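Local coordinates for PG_0823 protein (Porphyromonas gingivalis, PDB 2FSW) that probably binds DNA as a winged helix-turn-helix transcriptional regulator of the HxlR type, at residues I39-L44 and K54-E59; K70-P75 and R80-L85. All blocks are in the same frame, centred on the assembly; numbering follows the deposited sequence.

Contact 1 of 2, residues I39-L44 and K54-E59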
loop_
_atom_site.group_PDB
_atom_site.type_symbol
_atom_site.label_atom_id
_atom_site.label_comp_id
_atom_site.label_asym_id
_atom_site.label_seq_id
_atom_site.Cartn_x
_atom_site.Cartn_y
_atom_site.Cartn_z
ATOM N N ILE B 39 10.953 -2.725 19.432
ATOM C CA ILE B 39 12.122 -2.314 18.677
ATOM C C ILE B 39 12.512 -0.882 19.013
ATOM O O ILE B 39 11.664 0.028 19.024
ATOM C CB ILE B 39 11.924 -2.540 17.144
ATOM C CG1 ILE B 39 13.235 -2.312 16.373
ATOM C CG2 ILE B 39 10.760 -1.693 16.598
ATOM C CD1 ILE B 39 13.245 -2.916 14.961
ATOM N N ARG B 40 13.796 -0.701 19.325
ATOM C CA ARG B 40 14.392 0.618 19.517
ATOM C C ARG B 40 14.409 1.372 18.199
ATOM O O ARG B 40 14.567 0.764 17.143
ATOM C CB ARG B 40 15.826 0.491 20.036
ATOM C CG ARG B 40 16.009 0.802 21.518
ATOM C CD ARG B 40 17.348 1.502 21.779
ATOM N NE ARG B 40 17.434 2.795 21.089
ATOM C CZ ARG B 40 18.155 3.029 19.998
ATOM N NH1 ARG B 40 18.890 2.067 19.456
ATOM N NH2 ARG B 40 18.142 4.234 19.449
ATOM N N TYR B 41 14.251 2.691 18.268
ATOM C CA TYR B 41 14.359 3.564 17.094
ATOM C C TYR B 41 15.548 3.228 16.184
ATOM O O TYR B 41 15.395 3.118 14.973
ATOM C CB TYR B 41 14.490 5.030 17.539
ATOM C CG TYR B 41 14.774 5.969 16.399
ATOM C CD1 TYR B 41 13.730 6.559 15.691
ATOM C CD2 TYR B 41 16.081 6.245 16.004
ATOM C CE1 TYR B 41 13.980 7.412 14.627
ATOM C CE2 TYR B 41 16.343 7.093 14.939
ATOM C CZ TYR B 41 15.285 7.672 14.259
ATOM O OH TYR B 41 15.523 8.515 13.206
ATOM N N GLY B 42 16.731 3.093 16.784
ATOM C CA GLY B 42 17.968 2.853 16.042
ATOM C C GLY B 42 17.984 1.524 15.313
ATOM O O GLY B 42 18.475 1.444 14.191
ATOM N N GLU B 43 17.464 0.479 15.961
ATOM C CA GLU B 43 17.313 -0.833 15.330
ATOM C C GLU B 43 16.342 -0.748 14.146
ATOM O O GLU B 43 16.595 -1.336 13.088
ATOM C CB GLU B 43 16.812 -1.869 16.338
ATOM C CG GLU B 43 17.878 -2.481 17.226
ATOM C CD GLU B 43 17.296 -3.344 18.350
ATOM O OE1 GLU B 43 16.047 -3.462 18.471
ATOM O OE2 GLU B 43 18.103 -3.901 19.131
ATOM N N LEU B 44 15.252 0.002 14.337
ATOM C CA LEU B 44 14.205 0.181 13.323
ATOM C C LEU B 44 14.805 0.854 12.094
ATOM O O LEU B 44 14.637 0.373 10.975
ATOM C CB LEU B 44 13.042 1.016 13.880
ATOM C CG LEU B 44 11.571 0.747 13.494
ATOM C CD1 LEU B 44 10.735 2.023 13.647
ATOM C CD2 LEU B 44 11.377 0.142 12.100
ATOM N N LYS B 54 14.531 12.112 8.729
ATOM C CA LYS B 54 13.274 12.858 8.607
ATOM C C LYS B 54 12.092 11.985 8.171
ATOM O O LYS B 54 11.013 12.056 8.773
ATOM C CB LYS B 54 13.414 14.060 7.677
ATOM C CG LYS B 54 12.497 15.204 8.075
ATOM C CD LYS B 54 11.669 15.716 6.903
ATOM C CE LYS B 54 10.834 16.918 7.335
ATOM N NZ LYS B 54 9.664 17.140 6.440
HETATM N N MSE B 55 12.304 11.174 7.134
HETATM C CA MSE B 55 11.300 10.212 6.672
HETATM C C MSE B 55 10.792 9.379 7.845
HETATM O O MSE B 55 9.589 9.330 8.098
HETATM C CB MSE B 55 11.870 9.295 5.583
HETATM C CG MSE B 55 12.098 9.958 4.230
HETATM SE SE MSE B 55 13.270 8.892 3.080
HETATM C CE MSE B 55 13.715 10.261 1.750
ATOM N N LEU B 56 11.724 8.775 8.582
ATOM C CA LEU B 56 11.400 7.885 9.711
ATOM C C LEU B 56 10.539 8.521 10.807
ATOM O O LEU B 56 9.544 7.929 11.221
ATOM C CB LEU B 56 12.660 7.271 10.341
ATOM C CG LEU B 56 12.694 5.774 10.724
ATOM C CD1 LEU B 56 13.485 5.534 12.002
ATOM C CD2 LEU B 56 11.310 5.078 10.837
ATOM N N ILE B 57 10.905 9.718 11.266
ATOM C CA ILE B 57 10.222 10.309 12.431
ATOM C C ILE B 57 8.880 10.976 12.111
ATOM O O ILE B 57 8.008 11.059 12.979
ATOM C CB ILE B 57 11.128 11.256 13.287
ATOM C CG1 ILE B 57 10.926 12.745 12.947
ATOM C CG2 ILE B 57 12.589 10.822 13.260
ATOM C CD1 ILE B 57 11.490 13.203 11.623
ATOM N N ASP B 58 8.728 11.468 10.883
ATOM C CA ASP B 58 7.432 11.966 10.429
ATOM C C ASP B 58 6.476 10.776 10.307
ATOM O O ASP B 58 5.316 10.850 10.714
ATOM C CB ASP B 58 7.558 12.708 9.097
ATOM C CG ASP B 58 8.375 13.989 9.206
ATOM O OD1 ASP B 58 8.815 14.476 8.141
ATOM O OD2 ASP B 58 8.579 14.521 10.330
ATOM N N GLU B 59 6.993 9.672 9.777
ATOM C CA GLU B 59 6.221 8.435 9.641
ATOM C C GLU B 59 5.907 7.812 11.009
ATOM O O GLU B 59 4.776 7.420 11.269
ATOM C CB GLU B 59 6.949 7.455 8.719
ATOM C CG GLU B 59 6.078 6.347 8.165
ATOM C CD GLU B 59 5.078 6.833 7.143
ATOM O OE1 GLU B 59 5.498 7.383 6.098
ATOM O OE2 GLU B 59 3.868 6.646 7.385
#
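Tyr41, which follows the N-cap residue Arg40 in the first turn of helix 41-47, reaches across to Leu56 and Ile57 of helix 53-65 with the far end of its ring. The carbonyl O of Arg40 accepts a hydrogen bond from Leu44 N at 3.0 Å, closing that first turn. The ring of Tyr41 swings out with CG anti to the backbone N (chi1 173°), a setting that sends CE1, CZ and OH toward the neighbouring helix. There CE1 meets Leu56 CD1 at 3.3 Å, a tight approach, and Leu56 CD1 also lies 3.6 Å from Tyr41 CZ; it comes at the ring obliquely, the two side chains sliding past each other in opposite directions. Ile57 adds its CG2 branch at the phenol end, 3.7 Å from Tyr41 OH, also at a slant to the ring. The hydroxyl itself is hydrogen-bonded to Glu53, at the start of the same helix. One turn further on, Leu44 points toward helix 53-65, and its CD1 packs on Leu56 CD2 at 4.2 Å. Leu56 thus divides its two methyls, CD1 going to the tyrosine and CD2 to the leucine, while Ile30 of helix 27-34 and Leu60 border this small core. Helices 41-47 and 53-65 pack here as the two helices of a helix-turn-helix, consistent with the HxlR family. Between these two segments the contact is wholly apolar, so shape and burial hold it, and the bond from Tyr41 OH to Glu53, a directional hold on the ring, would limit its sliding against Leu56.

Contact 2 of 2, residues K70-P75 and R80-L85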
loop_
_atom_site.group_PDB
_atom_site.type_symbol
_atom_site.label_atom_id
_atom_site.label_comp_id
_atom_site.label_asym_id
_atom_site.label_seq_id
_atom_site.Cartn_x
_atom_site.Cartn_y
_atom_site.Cartn_z
ATOM N N LYS B 70 2.647 2.183 19.377
ATOM C CA LYS B 70 2.819 2.914 20.646
ATOM C C LYS B 70 4.286 3.211 20.974
ATOM O O LYS B 70 5.181 2.451 20.607
ATOM C CB LYS B 70 2.078 2.244 21.820
ATOM C CG LYS B 70 2.333 0.747 22.020
ATOM C CD LYS B 70 1.584 0.216 23.256
ATOM C CE LYS B 70 0.349 -0.611 22.891
ATOM N NZ LYS B 70 0.732 -2.017 22.585
ATOM N N LYS B 71 4.512 4.330 21.655
ATOM C CA LYS B 71 5.858 4.837 21.951
ATOM C C LYS B 71 6.164 4.790 23.449
ATOM O O LYS B 71 5.427 5.371 24.244
ATOM C CB LYS B 71 5.976 6.275 21.433
ATOM C CG LYS B 71 7.293 6.976 21.705
ATOM C CD LYS B 71 7.286 8.390 21.132
ATOM C CE LYS B 71 6.331 9.308 21.887
ATOM N NZ LYS B 71 6.453 10.736 21.473
ATOM N N LYS B 72 7.237 4.083 23.818
ATOM C CA LYS B 72 7.729 4.044 25.209
ATOM C C LYS B 72 8.953 4.939 25.360
ATOM O O LYS B 72 9.971 4.728 24.708
ATOM C CB LYS B 72 8.105 2.623 25.655
ATOM C CG LYS B 72 6.966 1.625 25.682
ATOM C CD LYS B 72 7.450 0.260 25.212
ATOM C CE LYS B 72 6.510 -0.282 24.169
ATOM N NZ LYS B 72 7.237 -0.572 22.899
ATOM N N GLN B 73 8.839 5.926 26.240
ATOM C CA GLN B 73 9.929 6.853 26.559
ATOM C C GLN B 73 10.792 6.307 27.704
ATOM O O GLN B 73 10.264 5.828 28.709
ATOM C CB GLN B 73 9.332 8.197 26.980
ATOM C CG GLN B 73 10.017 9.415 26.414
ATOM C CD GLN B 73 9.603 9.718 24.987
ATOM O OE1 GLN B 73 10.449 9.887 24.110
ATOM N NE2 GLN B 73 8.300 9.800 24.749
ATOM N N TYR B 74 12.111 6.368 27.536
ATOM C CA TYR B 74 13.064 6.089 28.621
ATOM C C TYR B 74 14.025 7.283 28.786
ATOM O O TYR B 74 15.019 7.397 28.058
ATOM C CB TYR B 74 13.849 4.791 28.368
ATOM C CG TYR B 74 13.018 3.523 28.368
ATOM C CD1 TYR B 74 12.467 3.026 27.188
ATOM C CD2 TYR B 74 12.803 2.808 29.546
ATOM C CE1 TYR B 74 11.704 1.855 27.182
ATOM C CE2 TYR B 74 12.045 1.636 29.550
ATOM C CZ TYR B 74 11.498 1.165 28.366
ATOM O OH TYR B 74 10.743 0.006 28.371
ATOM N N PRO B 75 13.712 8.189 29.732
ATOM C CA PRO B 75 14.522 9.386 29.985
ATOM C C PRO B 75 15.721 9.115 30.916
ATOM O O PRO B 75 15.920 9.832 31.896
ATOM C CB PRO B 75 13.517 10.331 30.648
ATOM C CG PRO B 75 12.618 9.412 31.424
ATOM C CD PRO B 75 12.532 8.128 30.620
ATOM N N ARG B 80 16.417 6.322 25.412
ATOM C CA ARG B 80 15.932 5.541 24.269
ATOM C C ARG B 80 14.410 5.611 24.077
ATOM O O ARG B 80 13.661 5.780 25.050
ATOM C CB ARG B 80 16.393 4.079 24.388
ATOM C CG ARG B 80 15.695 3.285 25.480
ATOM C CD ARG B 80 15.876 1.791 25.294
ATOM N NE ARG B 80 16.971 1.294 26.118
ATOM C CZ ARG B 80 16.813 0.787 27.340
ATOM N NH1 ARG B 80 15.596 0.696 27.878
ATOM N NH2 ARG B 80 17.872 0.368 28.028
ATOM N N VAL B 81 13.974 5.506 22.817
ATOM C CA VAL B 81 12.567 5.261 22.477
ATOM C C VAL B 81 12.364 3.831 21.988
ATOM O O VAL B 81 13.135 3.329 21.170
ATOM C CB VAL B 81 11.996 6.206 21.371
ATOM C CG1 VAL B 81 11.167 7.331 21.980
ATOM C CG2 VAL B 81 13.088 6.719 20.418
ATOM N N GLU B 82 11.323 3.187 22.499
ATOM C CA GLU B 82 10.927 1.870 22.026
ATOM C C GLU B 82 9.545 1.960 21.409
ATOM O O GLU B 82 8.683 2.687 21.915
ATOM C CB GLU B 82 10.948 0.848 23.163
ATOM C CG GLU B 82 12.338 0.303 23.416
ATOM C CD GLU B 82 12.455 -0.611 24.625
ATOM O OE1 GLU B 82 11.425 -0.978 25.238
ATOM O OE2 GLU B 82 13.608 -0.969 24.954
ATOM N N TYR B 83 9.362 1.239 20.300
ATOM C CA TYR B 83 8.082 1.164 19.607
ATOM C C TYR B 83 7.554 -0.264 19.537
ATOM O O TYR B 83 8.315 -1.219 19.367
ATOM C CB TYR B 83 8.198 1.746 18.193
ATOM C CG TYR B 83 8.441 3.237 18.163
ATOM C CD1 TYR B 83 7.376 4.136 18.220
ATOM C CD2 TYR B 83 9.743 3.756 18.073
ATOM C CE1 TYR B 83 7.597 5.514 18.191
ATOM C CE2 TYR B 83 9.970 5.121 18.046
ATOM C CZ TYR B 83 8.894 6.000 18.101
ATOM O OH TYR B 83 9.114 7.374 18.073
ATOM N N SER B 84 6.240 -0.397 19.677
ATOM C CA SER B 84 5.550 -1.670 19.455
ATOM C C SER B 84 4.217 -1.405 18.786
ATOM O O SER B 84 3.759 -0.260 18.743
ATOM C CB SER B 84 5.332 -2.415 20.768
ATOM O OG SER B 84 4.658 -1.592 21.699
ATOM N N LEU B 85 3.596 -2.456 18.265
ATOM C CA LEU B 85 2.295 -2.298 17.638
ATOM C C LEU B 85 1.203 -2.297 18.696
ATOM O O LEU B 85 1.264 -3.071 19.662
ATOM C CB LEU B 85 2.014 -3.406 16.588
ATOM C CG LEU B 85 2.873 -3.491 15.309
ATOM C CD1 LEU B 85 2.276 -4.484 14.306
ATOM C CD2 LEU B 85 3.113 -2.123 14.634
HETATM O O HOH W 1 12.604 8.436 24.914
#
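The Tyr74 ring carries Arg80 on one face: NH1 sits over its centre, 3.7 Å above the plane, in a cation-pi contact, with the guanidinium plane turned 62° from the ring. Arg80 O lies in plane at the ring's edge, and Glu82 OE1 comes in obliquely, 3.4 Å from Tyr74 CE1. Tyr74 CG stands beside the backbone N and anti to the carbonyl carbon (chi1 -65°), which lays the ring along the Arg80 and Glu82 side chains. Arg80 and Glu82 also form a long ion pair, the oxygen well out of the guanidinium plane. Lys72 and Lys70 lie on the same side of the sheet as Tyr74. Lys72 NZ makes a weak hydrogen bond to Ser84 OG at 3.0 Å, and Lys70 NZ reaches Leu85 O from above the carbonyl plane. On the side of the sheet bearing Lys71, Gln73, Val81 and Tyr83, Tyr83 CE1 is 3.7 Å from Lys71 CB, and Gln73 OE1 rests against Val81 CG1. A water donates to both Gln73 OE1 and Arg80 O. Backbone bonds join Lys70-Ser84, Lys72-Glu82 and Tyr74-Arg80, among them Lys72 N to Glu82 O at 2.8 Å, and the short strand axes run antiparallel at 157°. With the Tyr83 side partly packed on helix 53-65 and the opposite side carrying mostly charged and polar side chains, this is the beta hairpin that forms the wing of a winged helix-turn-helix domain.

In the fold
From the N terminus, the chain passes helices 14-22 and 27-34 before strand 39-40 leads into helix 41-47. Contact 1 then closes the turn 48-52 between helices 41-47 and 53-65, pairing the two as in a helix-turn-helix. Helix 53-65 leads into strand 69-74, and contact 2 closes the short loop back to strand 80-85. The contacts follow in series, neither nested nor crossed, with centres about 11 Å apart. Strand 39-40 joins them by pairing with 80-85: Ile39 bonds to Tyr83 by backbone, and Tyr41, at the start of the helix, to Val81. The resulting three-stranded antiparallel sheet ties the helical pair to the wing.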